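Local coordinates for protein cystathionine gamma-synthase (Xanthomonas oryzae pv. oryzae KACC 10331, PDB 6LD9) that binds a covalent adduct of pyridoxal phosphate and cystathionine, and probably catalyses cystathionine formation on the route to methionine, at residues M310-L315 with D368-L373; Y57-N62 with G241-P246. The protein carries 2 engineered substitutions. All coordinates share one frame; numbering follows the deposited sequence.

Contact 1 of 2, residues M310-L315 with D368-L373. With E9U ((2~{S})-4-[(2~{R})-2-azanyl-3-oxidanyl-3-oxidanylidene-propyl]sulfanyl-2-[(~{E})-[2-methyl-3-oxidanyl-5-(phosphonooxymethyl)pyridin-4-yl]methylideneamino]butanoic acid), chain G.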
ATOM      1  N   MET C 310      16.034  20.533  15.247  1.00 26.68           N
ATOM      2  CA  MET C 310      15.709  20.042  16.610  1.00 26.80           C
ATOM      3  C   MET C 310      16.228  21.056  17.622  1.00 28.88           C
ATOM      4  O   MET C 310      17.429  21.468  17.534  1.00 29.36           O
ATOM      5  CB  MET C 310      16.315  18.669  16.887  1.00 27.51           C
ATOM      6  CG  MET C 310      15.772  17.526  15.994  1.00 29.84           C
ATOM      7  SD  MET C 310      13.974  17.392  15.972  1.00 27.42           S
ATOM      8  CE  MET C 310      13.711  16.947  17.693  1.00 27.57           C
ATOM      9  N   MET C 311      15.384  21.424  18.571  1.00 28.58           N
ATOM     10  CA  MET C 311      15.835  22.240  19.692  1.00 29.78           C
ATOM     11  C   MET C 311      15.048  21.863  20.940  1.00 30.52           C
ATOM     12  O   MET C 311      13.918  21.477  20.838  1.00 28.72           O
ATOM     13  CB  MET C 311      15.720  23.736  19.375  1.00 29.64           C
ATOM     14  CG  MET C 311      14.347  24.202  19.016  1.00 31.89           C
ATOM     15  SD  MET C 311      14.358  26.018  18.686  1.00 36.99           S
ATOM     16  CE  MET C 311      14.790  25.955  16.946  1.00 33.63           C
ATOM     17  N   SER C 312      15.627  22.093  22.115  1.00 32.93           N
ATOM     18  CA  SER C 312      14.836  22.044  23.359  1.00 33.27           C
ATOM     19  C   SER C 312      15.049  23.328  24.150  1.00 30.97           C
ATOM     20  O   SER C 312      15.734  24.195  23.697  1.00 29.90           O
ATOM     21  CB  SER C 312      15.105  20.790  24.087  1.00 32.58           C
ATOM     22  OG  SER C 312      16.467  20.705  24.249  1.00 37.32           O
ATOM     23  N   PHE C 313      14.253  23.522  25.170  1.00 31.41           N
ATOM     24  CA  PHE C 313      14.216  24.780  25.941  1.00 34.49           C
ATOM     25  C   PHE C 313      13.451  24.567  27.265  1.00 35.15           C
ATOM     26  O   PHE C 313      12.637  23.558  27.493  1.00 30.33           O
ATOM     27  CB  PHE C 313      13.642  25.887  25.050  1.00 36.54           C
ATOM     28  CG  PHE C 313      12.151  25.818  24.894  1.00 36.79           C
ATOM     29  CD1 PHE C 313      11.587  24.994  23.925  1.00 36.75           C
ATOM     30  CD2 PHE C 313      11.315  26.533  25.737  1.00 38.01           C
ATOM     31  CE1 PHE C 313      10.219  24.898  23.780  1.00 34.27           C
ATOM     32  CE2 PHE C 313       9.940  26.434  25.587  1.00 36.69           C
ATOM     33  CZ  PHE C 313       9.405  25.585  24.646  1.00 36.44           C
ATOM     34  N   GLU C 314      13.804  25.433  28.207  1.00 37.04           N
ATOM     35  CA  GLU C 314      13.315  25.390  29.613  1.00 39.38           C
ATOM     36  C   GLU C 314      12.640  26.736  29.778  1.00 36.22           C
ATOM     37  O   GLU C 314      13.234  27.746  29.436  1.00 34.95           O
ATOM     38  CB  GLU C 314      14.446  25.223  30.652  1.00 45.42           C
ATOM     39  CG  GLU C 314      14.656  23.813  31.263  1.00 51.55           C
ATOM     40  CD  GLU C 314      16.123  23.338  31.435  1.00 60.20           C
ATOM     41  OE1 GLU C 314      16.321  22.121  31.668  1.00 62.30           O
ATOM     42  OE2 GLU C 314      17.100  24.175  31.348  1.00 61.40           O
ATOM     43  N   LEU C 315      11.445  26.694  30.289  1.00 35.85           N
ATOM     44  CA  LEU C 315      10.572  27.835  30.550  1.00 38.61           C
ATOM     45  C   LEU C 315      10.792  28.314  31.983  1.00 45.64           C
ATOM     46  O   LEU C 315      11.128  27.501  32.828  1.00 42.98           O
ATOM     47  CB  LEU C 315       9.171  27.277  30.372  1.00 39.68           C
ATOM     48  CG  LEU C 315       8.265  27.958  29.379  1.00 39.46           C
ATOM     49  CD1 LEU C 315       9.027  28.539  28.235  1.00 42.44           C
ATOM     50  CD2 LEU C 315       7.275  26.962  28.901  1.00 39.85           C
ATOM     51  N   ASP C 368      13.125  17.878  34.423  1.00 44.80           N
ATOM     52  CA  ASP C 368      11.659  17.654  34.394  1.00 50.11           C
ATOM     53  C   ASP C 368      10.926  18.836  33.728  1.00 50.86           C
ATOM     54  O   ASP C 368       9.716  18.670  33.493  1.00 52.61           O
ATOM     55  CB  ASP C 368      11.136  17.369  35.818  1.00 52.95           C
ATOM     56  CG  ASP C 368      11.482  15.994  36.448  1.00 57.33           C
ATOM     57  OD1 ASP C 368      12.224  15.111  35.823  1.00 47.08           O
ATOM     58  OD2 ASP C 368      11.030  15.801  37.597  1.00 57.44           O
ATOM     59  N   GLY C 369      11.564  19.984  33.448  1.00 46.17           N
ATOM     60  CA  GLY C 369      10.868  21.110  32.777  1.00 48.04           C
ATOM     61  C   GLY C 369      11.254  21.247  31.287  1.00 44.65           C
ATOM     62  O   GLY C 369      10.951  22.258  30.649  1.00 43.36           O
ATOM     63  N   LEU C 370      12.010  20.307  30.747  1.00 39.34           N
ATOM     64  CA  LEU C 370      12.512  20.433  29.356  1.00 39.75           C
ATOM     65  C   LEU C 370      11.379  20.065  28.368  1.00 38.17           C
ATOM     66  O   LEU C 370      10.712  18.985  28.532  1.00 39.24           O
ATOM     67  CB  LEU C 370      13.774  19.572  29.197  1.00 35.53           C
ATOM     68  CG  LEU C 370      14.551  19.755  27.899  1.00 34.69           C
ATOM     69  CD1 LEU C 370      15.293  21.071  27.906  1.00 34.35           C
ATOM     70  CD2 LEU C 370      15.496  18.562  27.620  1.00 34.45           C
ATOM     71  N   LEU C 371      11.163  20.982  27.410  1.00 35.52           N
ATOM     72  CA  LEU C 371      10.355  20.813  26.165  1.00 31.46           C
ATOM     73  C   LEU C 371      11.281  20.768  24.944  1.00 29.63           C
ATOM     74  O   LEU C 371      12.254  21.508  24.904  1.00 28.88           O
ATOM     75  CB  LEU C 371       9.406  21.993  26.089  1.00 32.21           C
ATOM     76  CG  LEU C 371       8.387  22.034  27.219  1.00 32.12           C
ATOM     77  CD1 LEU C 371       7.474  23.231  27.050  1.00 34.86           C
ATOM     78  CD2 LEU C 371       7.607  20.733  27.238  1.00 31.21           C
ATOM     79  N   ARG C 372      10.998  19.840  24.034  1.00 27.04           N
ATOM     80  CA  ARG C 372      11.738  19.542  22.808  1.00 25.22           C
ATOM     81  C   ARG C 372      10.827  19.862  21.608  1.00 25.52           C
ATOM     82  O   ARG C 372       9.753  19.293  21.498  1.00 26.77           O
ATOM     83  CB  ARG C 372      12.120  18.068  22.826  1.00 24.47           C
ATOM     84  CG  ARG C 372      13.156  17.715  21.789  1.00 25.29           C
ATOM     85  CD  ARG C 372      13.398  16.257  21.600  1.00 25.77           C
ATOM     86  NE  ARG C 372      12.258  15.623  21.001  1.00 27.64           N
ATOM     87  CZ  ARG C 372      12.158  14.307  20.798  1.00 28.37           C
ATOM     88  NH1 ARG C 372      13.128  13.492  21.148  1.00 28.63           N
ATOM     89  NH2 ARG C 372      11.088  13.803  20.210  1.00 29.64           N
ATOM     90  N   LEU C 373      11.283  20.689  20.675  1.00 26.41           N
ATOM     91  CA  LEU C 373      10.563  20.985  19.422  1.00 25.54           C
ATOM     92  C   LEU C 373      11.216  20.250  18.281  1.00 25.18           C
ATOM     93  O   LEU C 373      12.427  20.230  18.209  1.00 23.72           O
ATOM     94  CB  LEU C 373      10.602  22.479  19.162  1.00 25.96           C
ATOM     95  CG  LEU C 373      10.063  23.308  20.305  1.00 25.62           C
ATOM     96  CD1 LEU C 373      10.258  24.743  19.980  1.00 26.71           C
ATOM     97  CD2 LEU C 373       8.601  22.991  20.566  1.00 27.18           C
TER
HETATM   98  N1  E9U G 801      18.214   6.895  17.577  1.00 24.83           N
HETATM   99  C2  E9U G 801      17.748   8.141  17.950  1.00 25.59           C
HETATM  100  C3  E9U G 801      16.335   8.392  18.228  1.00 24.71           C
HETATM  101  N   E9U G 801      13.572   8.644  18.859  1.00 32.72           N
HETATM  102  CA  E9U G 801      12.137   8.933  19.093  1.00 34.50           C
HETATM  103  C   E9U G 801      12.083  10.283  19.751  1.00 34.34           C
HETATM  104  O   E9U G 801      13.113  10.676  20.398  1.00 32.92           O
HETATM  105  CB  E9U G 801      11.546   7.791  19.925  1.00 37.56           C
HETATM  106  CG  E9U G 801      10.287   8.106  20.619  1.00 42.11           C
HETATM  107  SD  E9U G 801      10.123   7.293  22.180  1.00 63.79           S
HETATM  108  CE  E9U G 801       9.540   5.618  22.007  1.00 46.77           C
HETATM  109  CZ  E9U G 801       8.624   4.719  22.889  1.00 43.88           C
HETATM  110  CH  E9U G 801       9.448   3.631  23.484  1.00 39.50           C
HETATM  111  NH  E9U G 801       7.578   5.244  23.781  1.00 44.82           N
HETATM  112  C2A E9U G 801      18.706   9.308  18.042  1.00 24.35           C
HETATM  113  C4  E9U G 801      15.421   7.275  18.124  1.00 26.75           C
HETATM  114  C4A E9U G 801      13.998   7.495  18.430  1.00 29.46           C
HETATM  115  C5  E9U G 801      16.017   5.995  17.693  1.00 26.20           C
HETATM  116  C5A E9U G 801      15.214   4.766  17.506  1.00 26.45           C
HETATM  117  C6  E9U G 801      17.402   5.884  17.436  1.00 26.01           C
HETATM  118  O1P E9U G 801      12.076   4.660  16.932  1.00 21.99           O
HETATM  119  O2P E9U G 801      12.920   4.104  14.606  1.00 25.77           O
HETATM  120  O3  E9U G 801      15.896   9.576  18.625  1.00 23.44           O
HETATM  121  O3P E9U G 801      13.362   2.524  16.449  1.00 24.57           O
HETATM  122  O4P E9U G 801      14.591   4.737  16.214  1.00 27.02           O
HETATM  123  OT  E9U G 801      11.002  10.957  19.697  1.00 33.22           O
HETATM  124  OX1 E9U G 801       9.212   3.135  24.561  1.00 35.49           O
HETATM  125  OX2 E9U G 801      10.378   3.172  22.837  1.00 38.48           O
HETATM  126  P   E9U G 801      13.124   3.966  16.078  1.00 27.02           P

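Contact 2 of 2, residues Y57-N62 with G241-P246. With E9U ((2~{S})-4-[(2~{R})-2-azanyl-3-oxidanyl-3-oxidanylidene-propyl]sulfanyl-2-[(~{E})-[2-methyl-3-oxidanyl-5-(phosphonooxymethyl)pyridin-4-yl]methylideneamino]butanoic acid), chain H.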
ATOM      1  N   TYR C  57      15.154 -14.613  -1.456  1.00 22.92           N
ATOM      2  CA  TYR C  57      14.207 -14.582  -0.327  1.00 23.62           C
ATOM      3  C   TYR C  57      14.314 -13.214   0.355  1.00 23.76           C
ATOM      4  O   TYR C  57      15.440 -12.790   0.791  1.00 24.91           O
ATOM      5  CB  TYR C  57      14.481 -15.743   0.645  1.00 22.26           C
ATOM      6  CG  TYR C  57      13.408 -15.886   1.696  1.00 22.91           C
ATOM      7  CD1 TYR C  57      12.135 -16.324   1.351  1.00 23.77           C
ATOM      8  CD2 TYR C  57      13.614 -15.546   3.013  1.00 23.08           C
ATOM      9  CE1 TYR C  57      11.130 -16.452   2.280  1.00 22.14           C
ATOM     10  CE2 TYR C  57      12.628 -15.701   3.976  1.00 23.33           C
ATOM     11  CZ  TYR C  57      11.376 -16.151   3.594  1.00 22.37           C
ATOM     12  OH  TYR C  57      10.359 -16.270   4.492  1.00 22.13           O
ATOM     13  N   THR C  58      13.177 -12.543   0.515  1.00 23.31           N
ATOM     14  CA  THR C  58      13.154 -11.111   0.909  1.00 23.02           C
ATOM     15  C   THR C  58      13.829 -10.918   2.272  1.00 23.36           C
ATOM     16  O   THR C  58      14.409  -9.888   2.464  1.00 22.74           O
ATOM     17  CB  THR C  58      11.722 -10.581   0.807  1.00 22.50           C
ATOM     18  OG1 THR C  58      11.537 -10.399  -0.587  1.00 21.77           O
ATOM     19  CG2 THR C  58      11.448  -9.285   1.528  1.00 22.14           C
ATOM     20  N   ARG C  59      13.679 -11.826   3.225  1.00 25.34           N
ATOM     21  CA  ARG C  59      14.330 -11.661   4.548  1.00 26.15           C
ATOM     22  C   ARG C  59      15.839 -11.433   4.327  1.00 26.41           C
ATOM     23  O   ARG C  59      16.379 -10.600   5.052  1.00 27.21           O
ATOM     24  CB  ARG C  59      14.073 -12.814   5.530  1.00 26.14           C
ATOM     25  CG  ARG C  59      14.933 -12.700   6.793  1.00 26.96           C
ATOM     26  CD  ARG C  59      14.556 -13.524   8.045  1.00 27.05           C
ATOM     27  NE  ARG C  59      14.124 -14.867   7.692  1.00 26.40           N
ATOM     28  CZ  ARG C  59      14.869 -15.807   7.116  1.00 24.81           C
ATOM     29  NH1 ARG C  59      16.159 -15.625   6.856  1.00 24.14           N
ATOM     30  NH2 ARG C  59      14.277 -16.939   6.789  1.00 27.17           N
ATOM     31  N   SER C  60      16.465 -12.076   3.340  1.00 25.41           N
ATOM     32  CA  SER C  60      17.934 -11.995   3.078  1.00 26.01           C
ATOM     33  C   SER C  60      18.295 -10.784   2.229  1.00 25.95           C
ATOM     34  O   SER C  60      19.453 -10.254   2.352  1.00 26.52           O
ATOM     35  CB  SER C  60      18.409 -13.200   2.343  1.00 26.49           C
ATOM     36  OG  SER C  60      17.965 -14.378   3.012  1.00 30.10           O
ATOM     37  N   GLY C  61      17.416 -10.461   1.285  1.00 25.39           N
ATOM     38  CA  GLY C  61      17.632  -9.397   0.300  1.00 24.90           C
ATOM     39  C   GLY C  61      16.415  -9.213  -0.568  1.00 27.40           C
ATOM     40  O   GLY C  61      15.818 -10.217  -0.975  1.00 28.93           O
ATOM     41  N   ASN C  62      16.093  -7.952  -0.886  1.00 27.23           N
ATOM     42  CA  ASN C  62      14.914  -7.538  -1.671  1.00 23.05           C
ATOM     43  C   ASN C  62      15.288  -6.309  -2.468  1.00 22.64           C
ATOM     44  O   ASN C  62      15.955  -5.433  -1.953  1.00 22.47           O
ATOM     45  CB  ASN C  62      13.776  -7.275  -0.712  1.00 22.44           C
ATOM     46  CG  ASN C  62      12.570  -6.749  -1.442  1.00 21.69           C
ATOM     47  OD1 ASN C  62      12.613  -5.542  -1.768  1.00 20.57           O
ATOM     48  ND2 ASN C  62      11.579  -7.627  -1.679  1.00 18.06           N
ATOM     49  N   GLY C 241      16.689 -11.937  11.497  1.00 24.97           N
ATOM     50  CA  GLY C 241      15.383 -11.511  10.958  1.00 26.53           C
ATOM     51  C   GLY C 241      15.010 -10.089  11.344  1.00 26.15           C
ATOM     52  O   GLY C 241      13.852  -9.874  11.612  1.00 25.78           O
ATOM     53  N   LEU C 242      15.974  -9.172  11.315  1.00 28.09           N
ATOM     54  CA  LEU C 242      15.863  -7.726  11.641  1.00 30.58           C
ATOM     55  C   LEU C 242      15.478  -6.902  10.401  1.00 30.36           C
ATOM     56  O   LEU C 242      15.219  -5.704  10.554  1.00 31.65           O
ATOM     57  CB  LEU C 242      17.237  -7.252  12.149  1.00 31.67           C
ATOM     58  CG  LEU C 242      17.549  -7.776  13.523  1.00 34.59           C
ATOM     59  CD1 LEU C 242      18.907  -7.340  13.986  1.00 35.86           C
ATOM     60  CD2 LEU C 242      16.496  -7.231  14.456  1.00 40.76           C
ATOM     61  N   THR C 243      15.546  -7.474   9.210  1.00 30.46           N
ATOM     62  CA  THR C 243      15.313  -6.738   7.945  1.00 30.88           C
ATOM     63  C   THR C 243      13.889  -6.168   7.860  1.00 29.60           C
ATOM     64  O   THR C 243      12.990  -6.715   8.458  1.00 29.64           O
ATOM     65  CB  THR C 243      15.618  -7.608   6.725  1.00 31.43           C
ATOM     66  OG1 THR C 243      15.019  -8.903   6.886  1.00 30.30           O
ATOM     67  CG2 THR C 243      17.117  -7.692   6.547  1.00 33.75           C
ATOM     68  N   GLY C 244      13.743  -5.079   7.094  1.00 29.44           N
ATOM     69  CA  GLY C 244      12.501  -4.314   6.946  1.00 29.68           C
ATOM     70  C   GLY C 244      11.604  -4.816   5.832  1.00 27.65           C
ATOM     71  O   GLY C 244      12.043  -5.465   4.898  1.00 28.49           O
ATOM     72  N   SER C 245      10.395  -4.332   5.865  1.00 26.57           N
ATOM     73  CA  SER C 245       9.370  -4.564   4.840  1.00 26.50           C
ATOM     74  C   SER C 245       9.692  -3.762   3.582  1.00 26.28           C
ATOM     75  O   SER C 245      10.026  -2.590   3.610  1.00 24.51           O
ATOM     76  CB  SER C 245       8.056  -4.248   5.442  1.00 28.68           C
ATOM     77  OG  SER C 245       7.219  -3.502   4.588  1.00 39.60           O
ATOM     78  N   PRO C 246       9.546  -4.383   2.402  1.00 25.96           N
ATOM     79  CA  PRO C 246       9.661  -3.679   1.139  1.00 23.63           C
ATOM     80  C   PRO C 246       8.667  -2.527   0.940  1.00 23.46           C
ATOM     81  O   PRO C 246       8.993  -1.573   0.216  1.00 24.07           O
ATOM     82  CB  PRO C 246       9.295  -4.812   0.183  1.00 26.49           C
ATOM     83  CG  PRO C 246       9.805  -6.062   0.884  1.00 25.24           C
ATOM     84  CD  PRO C 246       9.271  -5.821   2.251  1.00 24.90           C
TER
HETATM   85  N1  E9U H 801      10.244 -21.565  11.072  1.00 24.81           N
HETATM   86  C2  E9U H 801      10.057 -22.443  10.058  1.00 25.40           C
HETATM   87  C3  E9U H 801      10.362 -22.137   8.647  1.00 25.15           C
HETATM   88  N   E9U H 801      11.181 -21.350   6.023  1.00 32.54           N
HETATM   89  CA  E9U H 801      11.400 -21.065   4.607  1.00 35.83           C
HETATM   90  C   E9U H 801      11.372 -22.397   3.862  1.00 35.19           C
HETATM   91  O   E9U H 801      11.062 -22.434   2.613  1.00 32.92           O
HETATM   92  CB  E9U H 801      12.717 -20.311   4.517  1.00 39.11           C
HETATM   93  CG  E9U H 801      13.288 -20.140   3.151  1.00 42.98           C
HETATM   94  SD  E9U H 801      15.068 -20.262   3.180  1.00 64.50           S
HETATM   95  CE  E9U H 801      15.844 -18.748   3.635  1.00 46.52           C
HETATM   96  CZ  E9U H 801      16.988 -17.932   2.989  1.00 42.34           C
HETATM   97  CH  E9U H 801      17.893 -17.685   4.152  1.00 37.07           C
HETATM   98  NH  E9U H 801      17.674 -18.246   1.722  1.00 40.32           N
HETATM   99  C2A E9U H 801       9.474 -23.797  10.398  1.00 24.60           C
HETATM  100  C4  E9U H 801      10.870 -20.803   8.343  1.00 27.74           C
HETATM  101  C4A E9U H 801      11.208 -20.449   6.928  1.00 31.02           C
HETATM  102  C5  E9U H 801      11.022 -19.926   9.507  1.00 27.36           C
HETATM  103  C5A E9U H 801      11.503 -18.526   9.379  1.00 28.52           C
HETATM  104  C6  E9U H 801      10.699 -20.362  10.811  1.00 27.34           C
HETATM  105  O1P E9U H 801      11.404 -16.753   6.692  1.00 22.02           O
HETATM  106  O2P E9U H 801       9.549 -15.629   7.836  1.00 25.40           O
HETATM  107  O3  E9U H 801      10.210 -23.028   7.645  1.00 23.04           O
HETATM  108  O3P E9U H 801      11.804 -15.487   8.865  1.00 24.53           O
HETATM  109  O4P E9U H 801      10.459 -17.635   8.959  1.00 27.73           O
HETATM  110  OT  E9U H 801      11.735 -23.452   4.506  1.00 31.30           O
HETATM  111  OX1 E9U H 801      17.487 -17.503   5.326  1.00 36.26           O
HETATM  112  OX2 E9U H 801      19.070 -17.642   3.949  1.00 32.91           O
HETATM  113  P   E9U H 801      10.864 -16.316   8.046  1.00 26.48           P

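Contact 1 of 2, residues M310-L315 with D368-L373
M311 and L373 form an antiparallel hydrogen-bonded pair, N of L373 to O of M311 at 2.8 Å and N of M311 to O of L373 at 3.2 Å. F313 and L371 repeat the pattern two residues on, so four backbone bonds zip the strands, whose axes run at 156°. S312 and R372 are the non-hydrogen-bonded pair between them. R372 starts with its CB beside that of S312. Its CG passes 4.0 Å from M311 O, and CD goes on past the methyl of M310. The M310 chain, folded at both chi2 and chi3, brings CE over one face of the guanidinium, 3.8 Å from R372 NE. A bend at chi3 (69°) turns the otherwise extended arginine into the pocket. There NH1 donates to O of the bound E9U at 2.9 Å and NH2 to its OT at 2.9 Å, the latter almost straight (176°): a two-pronged grip on one carboxylate, which lies at the guanidinium edge. On the face carrying M311, F313, L371 and L373 these side chains are apolar. L371 CB sits over the F313 ring, 4.2 Å from its centroid in a CH-pi contact, while L373 CD1 meets F313 CE1 at 3.8 Å; helix 318-326 covers L371 and helix 259-277 covers M311. The S312 hydroxyl bonds to P160 O. An arginine on a C-terminal-domain strand, clamping the carboxylate of the amino acid joined to the cofactor, is a hallmark of fold-type I PLP enzymes, the class to which the trans-sulfuration family belongs.

Contact 2 of 2, residues Y57-N62 with G241-P246
T243 donates its hydroxyl to the backbone carbonyl of R59, OG1 to O at 2.8 Å, the one hydrogen bond joining the two loops. OG1 lies in the carbonyl plane on a lone pair, with a C=O...OG1 angle of 125°. Van der Waals contacts flank this bond. On one side G241 CA, in a residue of positive phi just after helix 227-240, lies 3.6 Å from R59 CD. On the other, P246 CG meets T58 CG2 tip to tip at 3.7 Å and also touches N62 ND2 at 3.5 Å, the proline ring and the amide crossing at about a right angle. Polar bonds also tie 57-62 together: N62 ND2 donates to T58 OG1 at 3.0 Å, nearly in the amide plane, and also reaches V39 O. N62 OD1 caps helix 63-76 at R65 N, the T58 hydroxyl is bonded to S41 O, and Y57 O accepts from both S60 N and G61 N. Side chains of 57-62 also bond to E9U, as do S206, M88 and T208, among others, of the second subunit. A bend of the R59 chain at chi3 (40°) brings the guanidinium up to it: NE to phosphate oxygen O3P at 2.7 Å, NH2 to O1P at 2.9 Å, and NH1 to the cystathionine carboxylate oxygen OX1 at 2.8 Å. NH1 is also bonded to N238 O. Y57 lays one ring face over E9U CG; its OH bonds to O1P, at a doubtfully short distance, and to K209 NZ of the second subunit. With three N-H groups on two anionic groups, R59 binds the phosphate and the far end of cystathionine together; the T243 bond probably helps to fix the backbone behind it, in an active site built from two subunits.

The two contacts lie on opposite sides of the chain's centre, 38 Å apart between centres and about 22 Å between nearest atoms, and they do not touch. Their connection runs through the assembly. R372 of contact 1 holds the E9U molecule bound by its own chain, whereas Y57 and R59 of contact 2 reach across to a different E9U, the one held by the second subunit. The exchange is mutual: Y57 and R59 of the second subunit bind the ligand of contact 1, and R372 of the second subunit binds that of contact 2. Each complete pocket therefore combines a contact-1 strand from one subunit with a 57-62 loop from its partner.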